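Local coordinates for protein HP0958 (PDB 3NA7) that probably acts in flagellar biogenesis, as an export chaperone and post-transcriptional regulator, and combines a coiled-coil hairpin with a zinc ribbon, at residues Arg183-Arg186 and Thr191-Val194; Lys197-Gly202 and Lys211-Val216. All coordinates share one frame; numbering follows the deposited sequence.

Contact 1 of 2, residues Arg183-Arg186 and Thr191-Val194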
loop_
_atom_site.group_PDB
_atom_site.type_symbol
_atom_site.label_atom_id
_atom_site.label_comp_id
_atom_site.label_asym_id
_atom_site.label_seq_id
_atom_site.Cartn_x
_atom_site.Cartn_y
_atom_site.Cartn_z
ATOM N N ARG A 183 -0.876 5.736 32.852
ATOM C CA ARG A 183 0.547 5.381 32.724
ATOM C C ARG A 183 0.733 4.022 32.016
ATOM O O ARG A 183 1.590 3.875 31.145
ATOM C CB ARG A 183 1.220 5.389 34.098
ATOM C CG ARG A 183 2.700 4.955 34.103
ATOM C CD ARG A 183 3.349 5.244 35.476
ATOM N NE ARG A 183 2.674 4.520 36.557
ATOM C CZ ARG A 183 2.963 4.616 37.856
ATOM N NH1 ARG A 183 3.932 5.419 38.300
ATOM N NH2 ARG A 183 2.272 3.895 38.722
ATOM N N ILE A 184 -0.093 3.042 32.375
ATOM C CA ILE A 184 -0.021 1.730 31.732
ATOM C C ILE A 184 -0.550 1.761 30.297
ATOM O O ILE A 184 0.009 1.126 29.395
ATOM C CB ILE A 184 -0.639 0.605 32.624
ATOM C CG1 ILE A 184 0.361 0.257 33.742
ATOM C CG2 ILE A 184 -1.001 -0.631 31.771
ATOM C CD1 ILE A 184 -0.227 -0.057 35.132
ATOM N N ARG A 185 -1.608 2.528 30.076
ATOM C CA ARG A 185 -2.218 2.626 28.752
ATOM C C ARG A 185 -1.275 3.217 27.675
ATOM O O ARG A 185 -1.341 2.838 26.486
ATOM C CB ARG A 185 -3.526 3.412 28.844
ATOM C CG ARG A 185 -4.248 3.530 27.533
ATOM C CD ARG A 185 -5.662 4.017 27.706
ATOM N NE ARG A 185 -6.146 4.601 26.454
ATOM C CZ ARG A 185 -6.479 5.879 26.271
ATOM N NH1 ARG A 185 -6.415 6.759 27.264
ATOM N NH2 ARG A 185 -6.911 6.268 25.079
ATOM N N ARG A 186 -0.397 4.129 28.092
ATOM C CA ARG A 186 0.640 4.670 27.216
ATOM C C ARG A 186 1.299 3.574 26.371
ATOM O O ARG A 186 1.342 3.684 25.135
ATOM C CB ARG A 186 1.696 5.407 28.036
ATOM C CG ARG A 186 2.646 6.234 27.209
ATOM C CD ARG A 186 3.516 7.089 28.100
ATOM N NE ARG A 186 4.680 7.612 27.388
ATOM C CZ ARG A 186 4.674 8.718 26.643
ATOM N NH1 ARG A 186 3.563 9.439 26.489
ATOM N NH2 ARG A 186 5.788 9.120 26.050
ATOM N N THR A 191 -4.875 -3.427 26.060
ATOM C CA THR A 191 -4.577 -4.610 26.857
ATOM C C THR A 191 -4.123 -4.171 28.247
ATOM O O THR A 191 -3.388 -4.890 28.919
ATOM C CB THR A 191 -3.487 -5.511 26.211
ATOM O OG1 THR A 191 -2.189 -4.958 26.457
ATOM C CG2 THR A 191 -3.718 -5.661 24.695
ATOM N N SER A 192 -4.538 -2.968 28.646
ATOM C CA SER A 192 -4.143 -2.364 29.939
ATOM C C SER A 192 -4.744 -3.085 31.132
ATOM O O SER A 192 -4.068 -3.273 32.143
ATOM C CB SER A 192 -4.528 -0.882 29.989
ATOM O OG SER A 192 -3.654 -0.109 29.173
ATOM N N ILE A 193 -6.011 -3.483 31.005
ATOM C CA ILE A 193 -6.685 -4.254 32.048
ATOM C C ILE A 193 -7.062 -5.625 31.522
ATOM O O ILE A 193 -7.807 -5.738 30.555
ATOM C CB ILE A 193 -7.964 -3.554 32.535
ATOM C CG1 ILE A 193 -7.655 -2.132 32.989
ATOM C CG2 ILE A 193 -8.651 -4.364 33.653
ATOM C CD1 ILE A 193 -8.912 -1.295 33.167
ATOM N N VAL A 194 -6.565 -6.669 32.174
ATOM C CA VAL A 194 -6.798 -8.035 31.708
ATOM C C VAL A 194 -7.325 -8.972 32.797
ATOM O O VAL A 194 -7.036 -8.781 33.977
ATOM C CB VAL A 194 -5.548 -8.613 31.042
ATOM C CG1 VAL A 194 -5.341 -7.955 29.662
ATOM C CG2 VAL A 194 -4.305 -8.442 31.950
#
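Ser192 meets Ile184 and Arg185 where the chain, having left helix 175-188, turns back along that helix to enter the sheet. Thr191 comes first and serves the turn itself: its OG1 is hydrogen-bonded to the carbonyl of Ala188 at the helix end and to Arg230 NE. Ser192 then carries the whole contact. With OG placed beside its own backbone N (chi1 -74°), the hydroxyl is set against the helix backbone, 3.1 Å from Arg185 CA and 3.5 Å from Arg185 CB. No hydrogen bond spans the two segments; the polar need of this buried OG is met instead by the carbonyl oxygen of Lys189. The CG2 methyl of Ile184 also touches this serine, 3.7 Å from Ser192 OG and 4.0 Å from Ser192 CB. Arg185 contributes the root of its side chain, while the extended remainder leads off to a salt bridge with Glu182. Beyond Ser192, Ile193 reaches Leu10 and Ser14 of helix 4-22 as well as Tyr181, and Val194 packs on Leu232. Ser192 and Val194 are both joined to Ile231 by backbone hydrogen bonds, which lays the edge strand 193-195 parallel to strand 231-233, with helices 175-188 and 4-22 packed against its start.

Contact 2 of 2, residues Lys197-Gly202 and Lys211-Val216. With ZN (zinc ion), chain B.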
loop_
_atom_site.group_PDB
_atom_site.type_symbol
_atom_site.label_atom_id
_atom_site.label_comp_id
_atom_site.label_asym_id
_atom_site.label_seq_id
_atom_site.Cartn_x
_atom_site.Cartn_y
_atom_site.Cartn_z
ATOM N N LYS A 197 -6.614 -15.849 33.022
ATOM C CA LYS A 197 -7.069 -17.080 32.360
ATOM C C LYS A 197 -6.063 -18.175 32.670
ATOM O O LYS A 197 -4.858 -17.911 32.723
ATOM C CB LYS A 197 -7.200 -16.884 30.848
ATOM C CG LYS A 197 -8.255 -15.851 30.437
ATOM C CD LYS A 197 -7.902 -15.238 29.087
ATOM C CE LYS A 197 -8.492 -13.847 28.934
ATOM N NZ LYS A 197 -7.622 -12.961 28.104
ATOM N N LYS A 198 -6.555 -19.396 32.872
ATOM C CA LYS A 198 -5.750 -20.467 33.469
ATOM C C LYS A 198 -5.206 -19.971 34.818
ATOM O O LYS A 198 -5.964 -19.720 35.763
ATOM C CB LYS A 198 -4.597 -20.901 32.545
ATOM C CG LYS A 198 -5.013 -21.570 31.236
ATOM C CD LYS A 198 -3.782 -22.106 30.492
ATOM C CE LYS A 198 -4.151 -23.118 29.402
ATOM N NZ LYS A 198 -4.560 -22.452 28.136
ATOM N N GLN A 199 -3.892 -19.808 34.886
ATOM C CA GLN A 199 -3.233 -19.232 36.050
ATOM C C GLN A 199 -2.166 -18.253 35.558
ATOM O O GLN A 199 -1.180 -17.981 36.246
ATOM C CB GLN A 199 -2.609 -20.346 36.893
ATOM C CG GLN A 199 -2.234 -19.959 38.316
ATOM C CD GLN A 199 -1.694 -21.134 39.127
ATOM O OE1 GLN A 199 -2.191 -22.263 39.026
ATOM N NE2 GLN A 199 -0.687 -20.865 39.954
ATOM N N ALA A 200 -2.373 -17.717 34.358
ATOM C CA ALA A 200 -1.390 -16.827 33.744
ATOM C C ALA A 200 -1.969 -15.430 33.487
ATOM O O ALA A 200 -3.190 -15.262 33.397
ATOM C CB ALA A 200 -0.866 -17.443 32.450
ATOM N N CYS A 201 -1.093 -14.436 33.358
ATOM C CA CYS A 201 -1.539 -13.076 33.065
ATOM C C CYS A 201 -2.292 -13.113 31.738
ATOM O O CYS A 201 -1.771 -13.645 30.775
ATOM C CB CYS A 201 -0.333 -12.133 32.977
ATOM S SG CYS A 201 -0.643 -10.410 32.374
ATOM N N GLY A 202 -3.510 -12.571 31.691
ATOM C CA GLY A 202 -4.258 -12.466 30.437
ATOM C C GLY A 202 -3.632 -11.549 29.386
ATOM O O GLY A 202 -4.167 -11.405 28.276
ATOM N N LYS A 211 1.090 -17.265 45.342
ATOM C CA LYS A 211 0.889 -16.071 46.165
ATOM C C LYS A 211 0.065 -14.995 45.452
ATOM O O LYS A 211 -0.850 -14.417 46.035
ATOM C CB LYS A 211 2.244 -15.502 46.586
ATOM C CG LYS A 211 2.232 -14.721 47.886
ATOM C CD LYS A 211 3.532 -13.949 48.049
ATOM C CE LYS A 211 3.826 -13.652 49.513
ATOM N NZ LYS A 211 2.824 -12.726 50.117
ATOM N N ILE A 212 0.378 -14.745 44.184
ATOM C CA ILE A 212 -0.261 -13.665 43.431
ATOM C C ILE A 212 -1.662 -14.053 42.959
ATOM O O ILE A 212 -2.610 -13.254 43.060
ATOM C CB ILE A 212 0.655 -13.155 42.279
ATOM C CG1 ILE A 212 1.709 -12.194 42.851
ATOM C CG2 ILE A 212 -0.155 -12.456 41.178
ATOM C CD1 ILE A 212 3.135 -12.447 42.354
ATOM N N TYR A 213 -1.806 -15.281 42.465
ATOM C CA TYR A 213 -3.115 -15.743 42.008
ATOM C C TYR A 213 -4.129 -15.693 43.152
ATOM O O TYR A 213 -5.292 -15.347 42.950
ATOM C CB TYR A 213 -3.025 -17.149 41.388
ATOM C CG TYR A 213 -4.365 -17.737 40.983
ATOM C CD1 TYR A 213 -5.125 -18.482 41.893
ATOM C CD2 TYR A 213 -4.876 -17.550 39.701
ATOM C CE1 TYR A 213 -6.357 -19.024 41.534
ATOM C CE2 TYR A 213 -6.104 -18.093 39.330
ATOM C CZ TYR A 213 -6.840 -18.826 40.252
ATOM O OH TYR A 213 -8.054 -19.368 39.900
ATOM N N THR A 214 -3.671 -16.028 44.352
ATOM C CA THR A 214 -4.523 -16.020 45.537
ATOM C C THR A 214 -4.878 -14.578 45.883
ATOM O O THR A 214 -6.040 -14.273 46.146
ATOM C CB THR A 214 -3.848 -16.726 46.731
ATOM O OG1 THR A 214 -3.306 -17.979 46.300
ATOM C CG2 THR A 214 -4.846 -16.985 47.839
ATOM N N GLU A 215 -3.875 -13.699 45.822
ATOM C CA GLU A 215 -4.032 -12.279 46.125
ATOM C C GLU A 215 -5.084 -11.625 45.246
ATOM O O GLU A 215 -5.877 -10.824 45.728
ATOM C CB GLU A 215 -2.701 -11.540 45.960
ATOM C CG GLU A 215 -2.309 -10.670 47.149
ATOM C CD GLU A 215 -1.497 -11.440 48.187
ATOM O OE1 GLU A 215 -0.292 -11.687 47.941
ATOM O OE2 GLU A 215 -2.056 -11.795 49.252
ATOM N N VAL A 216 -5.092 -11.961 43.960
ATOM C CA VAL A 216 -6.074 -11.392 43.044
ATOM C C VAL A 216 -7.477 -11.881 43.390
ATOM O O VAL A 216 -8.428 -11.102 43.359
ATOM C CB VAL A 216 -5.765 -11.710 41.563
ATOM C CG1 VAL A 216 -6.853 -11.141 40.646
ATOM C CG2 VAL A 216 -4.397 -11.166 41.162
HETATM ZN ZN ZN B . 1.431 -9.983 32.507
#
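Tyr213 reaches out from helix 210-218 to the loop 197-202, where Gln199 and the carbonyl of Lys198 receive its ring. The more closely gathered part is apolar: Gln199 CG lies 3.8 Å from Tyr213 CD2 and 4.1 Å from Tyr213 CG, approaching the ring obliquely, and Ile196 also touches the tyrosine. CG stands anti to the backbone N of Gln199 (chi1 -163°), and the extended chain beyond it crosses the tyrosine at about a right angle, with amide and ring planes 46° apart. The amide is tethered elsewhere, since NE2 donates to the carbonyl of Leu208, which probably helps to hold the aliphatic part beside the ring. The solvent side is looser: the side chain of the exposed Lys198 starts away from the helix, and its backbone carbonyl does the touching, Lys198 O coming within 3.9 Å of Tyr213 CE2, also obliquely. The loop turns tightly here, Ala200 N donating to Lys197 O over 3.0 Å, and two residues after Gln199, Cys201 SG binds the zinc ion at 2.1 Å. Cys204, Cys225 and Cys228 complete the four-cysteine site of a C4-type zinc ribbon, in which two CxxC turns grip one metal.

The two contacts follow one another along the chain, contact 1 closing before contact 2 opens, and their centres lie about 17 Å apart on the same side of the chain's centre. Strand 193-195 joins them: it begins in contact 1, beside helix 175-188, and runs out into the loop of contact 2, ahead of helix 210-218. They also touch directly, Val194 CB packing 3.9 Å from Gly202 C. As an example of successive local contacts along a chain, they follow its passage from the helical part, which contains the long coiled-coil hairpin, to the compact, zinc-centred ribbon at one end of the elongated molecule, with contact 1 at the junction and contact 2 within the ribbon.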